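Local coordinates for ornithine aminotransferase (PDB 3LG0), which catalyses the pyridoxal-phosphate-dependent transfer of an amino group from ornithine to 2-oxoglutarate, giving the semialdehyde of glutamate on the route to proline, at residues I72-A75 / K76-T79; D88-G91 / V92-Y96. All coordinates share one frame; numbering follows the deposited sequence.

Contact 1: residues I72-A75 / K76-T79; sequences INQA and KKLT
Lys76 sits one turn beyond Ile72 on the same helix, its backbone N bonded to Ile72 O at 3.0 Å. The aliphatic chain runs back over that carbonyl, with Lys76 CG 3.3 Å from Ile72 O. A bend at chi3 (-39°) lays the tail alongside Asn73, both side chains pointing the same way; Lys76 NZ ends 3.6 Å from Asn73 OD1, a loose polar approach. The Lys77 side chain likewise lies against a carbonyl, CD 3.3 Å from Asn73 O, but its backbone N makes only a weak bond, to Gln74 O. Leu78 N is the main partner of Gln74 O, at 2.9 Å and nearly straight. Leu78 then leaves the helical path, and its own O accepts a hydrogen bond from Gln74 NE2 at 2.8 Å, in the carbonyl plane on a lone pair and close to the plane of the amide. The bend at Gln74 chi2 (60°) curls the side chain round to meet it. Thr79 adds its methyl CG2 beside Ala75, while OG1 bonds Gly267 O of the second subunit. Gln74 thus uses both backbone O and side-chain amide, giving the carbonyl of the buried Leu78 a partner as the chain leaves the helix.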
loop_
_atom_site.group_PDB
_atom_site.type_symbol
_atom_site.label_atom_id
_atom_site.label_comp_id
_atom_site.label_asym_id
_atom_site.label_seq_id
_atom_site.Cartn_x
_atom_site.Cartn_y
_atom_site.Cartn_z
ATOM N N ILE A 72 -8.668 10.800 -14.150
ATOM C CA ILE A 72 -10.070 11.225 -14.136
ATOM C C ILE A 72 -10.936 10.333 -15.029
ATOM O O ILE A 72 -12.016 9.909 -14.632
ATOM C CB ILE A 72 -10.198 12.679 -14.585
ATOM C CG1 ILE A 72 -9.468 13.602 -13.604
ATOM C CG2 ILE A 72 -11.661 13.070 -14.719
ATOM C CD1 ILE A 72 -9.419 15.049 -14.070
ATOM N N ASN A 73 -10.432 10.024 -16.219
ATOM C CA ASN A 73 -11.132 9.164 -17.159
ATOM C C ASN A 73 -11.458 7.778 -16.612
ATOM O O ASN A 73 -12.567 7.285 -16.786
ATOM C CB ASN A 73 -10.334 9.049 -18.469
ATOM C CG ASN A 73 -10.441 10.297 -19.311
ATOM O OD1 ASN A 73 -11.303 11.147 -19.064
ATOM N ND2 ASN A 73 -9.570 10.422 -20.303
ATOM N N GLN A 74 -10.491 7.143 -15.962
ATOM C CA GLN A 74 -10.736 5.827 -15.387
ATOM C C GLN A 74 -11.565 5.955 -14.126
ATOM O O GLN A 74 -12.446 5.142 -13.880
ATOM C CB GLN A 74 -9.425 5.090 -15.103
ATOM C CG GLN A 74 -9.631 3.740 -14.464
ATOM C CD GLN A 74 -10.446 2.838 -15.344
ATOM O OE1 GLN A 74 -10.248 2.802 -16.555
ATOM N NE2 GLN A 74 -11.371 2.109 -14.750
ATOM N N ALA A 75 -11.310 6.999 -13.340
ATOM C CA ALA A 75 -12.041 7.170 -12.086
ATOM C C ALA A 75 -13.549 7.393 -12.260
ATOM O O ALA A 75 -14.341 7.071 -11.351
ATOM C CB ALA A 75 -11.432 8.289 -11.248
ATOM N N LYS A 76 -13.941 7.962 -13.402
ATOM C CA LYS A 76 -15.362 8.151 -13.723
ATOM C C LYS A 76 -16.017 6.811 -14.003
ATOM O O LYS A 76 -17.174 6.603 -13.671
ATOM C CB LYS A 76 -15.551 9.062 -14.954
ATOM C CG LYS A 76 -15.287 10.560 -14.729
ATOM C CD LYS A 76 -15.395 11.330 -16.046
ATOM C CE LYS A 76 -14.782 10.535 -17.204
ATOM N NZ LYS A 76 -14.828 11.250 -18.522
ATOM N N LYS A 77 -15.270 5.908 -14.624
ATOM C CA LYS A 77 -15.802 4.602 -14.998
ATOM C C LYS A 77 -15.840 3.585 -13.842
ATOM O O LYS A 77 -16.893 2.995 -13.553
ATOM C CB LYS A 77 -15.009 4.045 -16.180
ATOM C CG LYS A 77 -15.233 4.804 -17.476
ATOM C CD LYS A 77 -14.016 4.769 -18.403
ATOM C CE LYS A 77 -13.775 3.400 -18.995
ATOM N NZ LYS A 77 -12.766 3.493 -20.091
ATOM N N LEU A 78 -14.695 3.379 -13.190
ATOM C CA LEU A 78 -14.570 2.366 -12.136
ATOM C C LEU A 78 -13.222 2.534 -11.455
ATOM O O LEU A 78 -12.199 2.553 -12.131
ATOM C CB LEU A 78 -14.656 0.967 -12.747
ATOM C CG LEU A 78 -14.625 -0.238 -11.818
ATOM C CD1 LEU A 78 -15.907 -0.328 -11.080
ATOM C CD2 LEU A 78 -14.385 -1.509 -12.617
ATOM N N THR A 79 -13.211 2.665 -10.132
ATOM C CA THR A 79 -11.951 2.816 -9.407
ATOM C C THR A 79 -11.515 1.523 -8.753
ATOM O O THR A 79 -10.321 1.237 -8.649
ATOM C CB THR A 79 -12.042 3.863 -8.295
ATOM O OG1 THR A 79 -12.806 3.318 -7.207
ATOM C CG2 THR A 79 -12.698 5.147 -8.816
#

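Contact 2: residues D88-G91 / V92-Y96; sequences DSLG and VCERY
Leu90 and Glu94, like Ser89 with Cys93 and Gly91 with Arg95, are joined by a regular alpha-helical backbone ladder, in which Glu94 N lies 2.9 Å from Leu90 O. Among the side chains, Leu90 and Glu94 carry the contact. Glu94 has CG anti to its carbonyl carbon (chi1 -63°) and an extended chain beyond, which sends the carboxylate back along the helix toward Leu90. The glutamate chain runs slantwise over the leucine: Glu94 OE2 lies 3.6 Å from Leu90 CG, with both leucine methyls nearly as close, and the methylene CG of Glu94 packs 4.0 Å from Leu90 CD1. This is van der Waals contact between a branched apolar end and a carboxylate. OE1 of Glu94 passes 3.9 Å from Gly91 CA, where the glycine has no side chain to intervene. On the exposed side of the helix, Val92 turns CG2 back to within 3.5 Å of Asp88 O. Cys93, on a buried side, rests CB against Leu90 O at 3.3 Å, while its SG, anti to the backbone N (chi1 -176°), is carried away from that carbonyl. Helix 88-101 lies between several partners. Ser89 and Cys93 face helix 297-312, where Ser89 OG bonds Pro297 O; Leu90, Cys93 and Glu94 reach strand 105-109, the outermost strand of its seven-stranded sheet within this chain, through Met108 and Val106. Leu90, Arg95 and Glu94 also pack, respectively, on Glu17 and Tyr20 of helix 10-20 of the second subunit and on Gly21 just after it.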
loop_
_atom_site.group_PDB
_atom_site.type_symbol
_atom_site.label_atom_id
_atom_site.label_comp_id
_atom_site.label_asym_id
_atom_site.label_seq_id
_atom_site.Cartn_x
_atom_site.Cartn_y
_atom_site.Cartn_z
ATOM N N ASP A 88 -11.564 -4.526 -16.717
ATOM C CA ASP A 88 -11.047 -4.422 -18.076
ATOM C C ASP A 88 -9.664 -3.779 -18.091
ATOM O O ASP A 88 -8.799 -4.139 -18.897
ATOM C CB ASP A 88 -12.018 -3.629 -18.971
ATOM C CG ASP A 88 -12.222 -2.191 -18.492
ATOM O OD1 ASP A 88 -12.256 -1.962 -17.259
ATOM O OD2 ASP A 88 -12.358 -1.289 -19.345
ATOM N N SER A 89 -9.451 -2.833 -17.184
ATOM C CA SER A 89 -8.232 -2.026 -17.181
ATOM C C SER A 89 -6.970 -2.802 -16.800
ATOM O O SER A 89 -5.896 -2.553 -17.346
ATOM C CB SER A 89 -8.416 -0.813 -16.260
ATOM O OG SER A 89 -7.308 0.054 -16.352
ATOM N N LEU A 90 -7.078 -3.745 -15.865
ATOM C CA LEU A 90 -5.876 -4.456 -15.395
ATOM C C LEU A 90 -5.071 -5.133 -16.502
ATOM O O LEU A 90 -3.853 -4.934 -16.604
ATOM C CB LEU A 90 -6.212 -5.478 -14.303
ATOM C CG LEU A 90 -4.997 -6.263 -13.801
ATOM C CD1 LEU A 90 -3.909 -5.267 -13.379
ATOM C CD2 LEU A 90 -5.362 -7.236 -12.663
ATOM N N GLY A 91 -5.746 -5.929 -17.326
ATOM C CA GLY A 91 -5.114 -6.633 -18.432
ATOM C C GLY A 91 -4.507 -5.757 -19.512
ATOM O O GLY A 91 -3.492 -6.118 -20.113
ATOM N N VAL A 92 -5.115 -4.603 -19.770
ATOM C CA VAL A 92 -4.500 -3.633 -20.678
ATOM C C VAL A 92 -3.143 -3.220 -20.104
ATOM O O VAL A 92 -2.126 -3.314 -20.782
ATOM C CB VAL A 92 -5.390 -2.402 -20.874
ATOM C CG1 VAL A 92 -4.739 -1.409 -21.823
ATOM C CG2 VAL A 92 -6.764 -2.826 -21.390
ATOM N N CYS A 93 -3.123 -2.804 -18.838
ATOM C CA CYS A 93 -1.858 -2.511 -18.156
ATOM C C CYS A 93 -0.836 -3.666 -18.233
ATOM O O CYS A 93 0.320 -3.455 -18.585
ATOM C CB CYS A 93 -2.116 -2.108 -16.689
ATOM S SG CYS A 93 -0.627 -1.601 -15.776
ATOM N N GLU A 94 -1.262 -4.893 -17.932
ATOM C CA GLU A 94 -0.321 -6.024 -17.879
ATOM C C GLU A 94 0.319 -6.303 -19.226
ATOM O O GLU A 94 1.530 -6.560 -19.314
ATOM C CB GLU A 94 -1.000 -7.291 -17.352
ATOM C CG GLU A 94 -1.503 -7.173 -15.931
ATOM C CD GLU A 94 -2.327 -8.372 -15.496
ATOM O OE1 GLU A 94 -2.916 -9.044 -16.370
ATOM O OE2 GLU A 94 -2.398 -8.642 -14.282
ATOM N N ARG A 95 -0.507 -6.258 -20.271
ATOM C CA ARG A 95 -0.034 -6.413 -21.644
ATOM C C ARG A 95 0.943 -5.304 -21.982
ATOM O O ARG A 95 2.022 -5.567 -22.489
ATOM C CB ARG A 95 -1.211 -6.389 -22.618
ATOM C CG ARG A 95 -0.827 -6.597 -24.075
ATOM C CD ARG A 95 -2.062 -6.774 -24.938
ATOM N NE ARG A 95 -2.971 -5.635 -24.841
ATOM C CZ ARG A 95 -4.180 -5.587 -25.396
ATOM N NH1 ARG A 95 -4.639 -6.621 -26.088
ATOM N NH2 ARG A 95 -4.930 -4.503 -25.260
ATOM N N TYR A 96 0.563 -4.062 -21.697
ATOM C CA TYR A 96 1.454 -2.924 -21.930
ATOM C C TYR A 96 2.827 -3.100 -21.265
ATOM O O TYR A 96 3.857 -2.947 -21.920
ATOM C CB TYR A 96 0.805 -1.607 -21.481
ATOM C CG TYR A 96 1.727 -0.435 -21.668
ATOM C CD1 TYR A 96 1.753 0.272 -22.866
ATOM C CD2 TYR A 96 2.604 -0.055 -20.663
ATOM C CE1 TYR A 96 2.627 1.332 -23.054
ATOM C CE2 TYR A 96 3.472 1.005 -20.837
ATOM C CZ TYR A 96 3.482 1.695 -22.036
ATOM O OH TYR A 96 4.351 2.754 -22.207
#

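Overall arrangement
Contact 1 lies at the end of helix 65-77, and contact 2 in the first turns of the next helix, 88-101, after a short connection containing strand 86-87; their centres are about 15 Å apart. The two meet lightly where Gln74 OE1 comes 4.0 Å from Ser89 OG, and both lean on the start of helix 297-312. Both also reach the second subunit, contact 2 at its N-terminal helix 10-20. The end of one helix and the beginning of the next therefore form part of the homodimer interface of this class-III aminotransferase, away from the lysine of their own chain that is expected, by similarity, to carry the cofactor.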